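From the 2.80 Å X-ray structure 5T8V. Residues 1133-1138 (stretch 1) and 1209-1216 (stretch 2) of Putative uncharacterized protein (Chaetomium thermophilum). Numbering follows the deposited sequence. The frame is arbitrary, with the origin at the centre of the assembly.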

# COMPACT_ATOMS: atom_id res chain seq x y z
N ALA A 1133 -4.84 -32.23 35.35
CA ALA A 1133 -4.38 -31.42 34.23
C ALA A 1133 -4.79 -32.01 32.89
O ALA A 1133 -5.00 -31.26 31.93
CB ALA A 1133 -2.86 -31.25 34.30
N THR A 1134 -4.91 -33.33 32.79
CA THR A 1134 -5.12 -34.00 31.52
C THR A 1134 -6.51 -34.63 31.41
O THR A 1134 -6.73 -35.48 30.54
CB THR A 1134 -4.05 -35.07 31.30
OG1 THR A 1134 -4.15 -36.08 32.32
CG2 THR A 1134 -2.66 -34.45 31.34
N SER A 1135 -7.45 -34.24 32.27
CA SER A 1135 -8.79 -34.80 32.26
C SER A 1135 -9.83 -33.87 31.65
O SER A 1135 -10.83 -34.36 31.11
CB SER A 1135 -9.23 -35.16 33.68
OG SER A 1135 -8.40 -36.18 34.22
N THR A 1136 -9.62 -32.56 31.72
CA THR A 1136 -10.56 -31.59 31.17
C THR A 1136 -9.78 -30.49 30.47
O THR A 1136 -8.55 -30.44 30.52
CB THR A 1136 -11.47 -31.00 32.25
OG1 THR A 1136 -10.68 -30.63 33.39
CG2 THR A 1136 -12.53 -32.00 32.67
N GLN A 1137 -10.52 -29.61 29.80
CA GLN A 1137 -9.93 -28.51 29.04
C GLN A 1137 -10.41 -27.15 29.54
O GLN A 1137 -10.38 -26.17 28.78
CB GLN A 1137 -10.26 -28.68 27.55
CG GLN A 1137 -9.28 -28.01 26.62
CD GLN A 1137 -9.30 -28.60 25.22
OE1 GLN A 1137 -8.27 -28.70 24.56
NE2 GLN A 1137 -10.48 -29.00 24.77
N ASP A 1138 -10.83 -27.07 30.79
CA ASP A 1138 -11.35 -25.84 31.37
C ASP A 1138 -10.29 -25.20 32.27
O ASP A 1138 -9.16 -25.67 32.38
CB ASP A 1138 -12.64 -26.13 32.15
CG ASP A 1138 -12.54 -27.35 33.03
OD1 ASP A 1138 -11.42 -27.66 33.50
OD2 ASP A 1138 -13.57 -28.02 33.26
N ALA A 1209 -5.03 -39.98 21.88
CA ALA A 1209 -6.00 -40.25 22.94
C ALA A 1209 -6.54 -38.95 23.53
O ALA A 1209 -7.72 -38.87 23.88
CB ALA A 1209 -5.35 -41.10 24.04
N TYR A 1210 -5.70 -37.93 23.63
CA TYR A 1210 -6.14 -36.64 24.17
C TYR A 1210 -7.13 -35.97 23.23
O TYR A 1210 -8.17 -35.47 23.67
CB TYR A 1210 -4.92 -35.75 24.41
CG TYR A 1210 -5.22 -34.43 25.07
CD1 TYR A 1210 -5.50 -34.35 26.43
CD2 TYR A 1210 -5.20 -33.25 24.34
CE1 TYR A 1210 -5.76 -33.14 27.03
CE2 TYR A 1210 -5.46 -32.03 24.94
CZ TYR A 1210 -5.74 -31.98 26.28
OH TYR A 1210 -6.01 -30.77 26.89
N GLN A 1211 -6.82 -35.94 21.93
CA GLN A 1211 -7.73 -35.34 20.97
C GLN A 1211 -9.05 -36.10 20.90
O GLN A 1211 -10.10 -35.50 20.65
CB GLN A 1211 -7.08 -35.31 19.58
CG GLN A 1211 -5.88 -34.39 19.49
CD GLN A 1211 -6.25 -32.92 19.56
OE1 GLN A 1211 -7.28 -32.51 19.02
NE2 GLN A 1211 -5.42 -32.13 20.23
N ARG A 1212 -9.02 -37.42 21.13
CA ARG A 1212 -10.22 -38.24 21.00
C ARG A 1212 -11.11 -38.15 22.23
O ARG A 1212 -12.32 -37.95 22.11
CB ARG A 1212 -9.82 -39.69 20.73
CG ARG A 1212 -10.96 -40.69 20.87
CD ARG A 1212 -10.56 -42.08 20.39
NE ARG A 1212 -9.29 -42.52 20.98
CZ ARG A 1212 -9.15 -42.97 22.22
NH1 ARG A 1212 -10.20 -43.04 23.03
NH2 ARG A 1212 -7.96 -43.35 22.66
N ASP A 1213 -10.53 -38.28 23.42
CA ASP A 1213 -11.31 -38.38 24.64
C ASP A 1213 -11.56 -37.03 25.31
O ASP A 1213 -12.60 -36.85 25.95
CB ASP A 1213 -10.62 -39.31 25.64
CG ASP A 1213 -10.43 -40.71 25.09
OD1 ASP A 1213 -11.25 -41.14 24.25
OD2 ASP A 1213 -9.46 -41.39 25.50
N ILE A 1214 -10.64 -36.08 25.18
CA ILE A 1214 -10.74 -34.81 25.89
C ILE A 1214 -11.27 -33.73 24.96
O ILE A 1214 -12.37 -33.20 25.16
CB ILE A 1214 -9.38 -34.41 26.49
CG1 ILE A 1214 -8.74 -35.60 27.21
CG2 ILE A 1214 -9.55 -33.23 27.45
CD1 ILE A 1214 -9.63 -36.26 28.25
N VAL A 1215 -10.47 -33.37 23.94
CA VAL A 1215 -10.90 -32.35 22.99
C VAL A 1215 -12.14 -32.81 22.24
O VAL A 1215 -12.94 -31.98 21.78
CB VAL A 1215 -9.75 -32.01 22.02
CG1 VAL A 1215 -10.18 -30.95 21.01
CG2 VAL A 1215 -8.52 -31.54 22.79
N LYS A 1216 -12.32 -34.12 22.09
CA LYS A 1216 -13.46 -34.69 21.37
C LYS A 1216 -13.45 -34.22 19.91
O LYS A 1216 -14.41 -33.63 19.40
CB LYS A 1216 -14.77 -34.34 22.07
CG LYS A 1216 -14.78 -34.68 23.56
CD LYS A 1216 -15.97 -35.53 23.94
CE LYS A 1216 -15.89 -35.97 25.40
NZ LYS A 1216 -17.05 -36.81 25.80

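No hydrogen bond or salt bridge joins these two segments; they meet by packing alone, burying 282 Å² in total. Along the second stretch, Ala1209 stays out of reach and serves the helix instead, its O accepting from Asp1213 N at 2.9 Å. Tyr1210 makes the first contact. Its CA-to-CB bond points sideways, yet the t rotamer carries the ring nearer: CE1 lies 4.3 Å from Thr1134 O, which sits at the ring edge, and OH comes to 3.8 Å from Gln1137 OE1, too far for a hydrogen bond. Gln1211, Arg1212 and Asp1213 make no contact; Arg1212 NH1 and Asp1213 OD1 form a local salt bridge at 2.5 Å.

One turn after Tyr1210, the CA-to-CB bond of Ile1214 points toward the partner, and its side chain touches mostly backbone. Its CD1 packs 3.8 Å from Thr1134 O and 3.6 Å from Ser1135 O, while CG2 lies 4.1 Å from Thr1136 C. This suits a loop whose Ser1135 and Thr1136 CA-to-CB bonds point away; Thr1136 OG1 instead donates to Asp1138 OD1 at 3.1 Å. Val1215 ends the contact, its CG2 3.4 Å from Gln1137 OE1, an oxygen already hydrogen-bonded elsewhere in the structure. The rule is modest: Ile1214 covers main chain, while Val1215 meets the end of an extended glutamine, Gln1137, which reaches across to it and to Tyr1210.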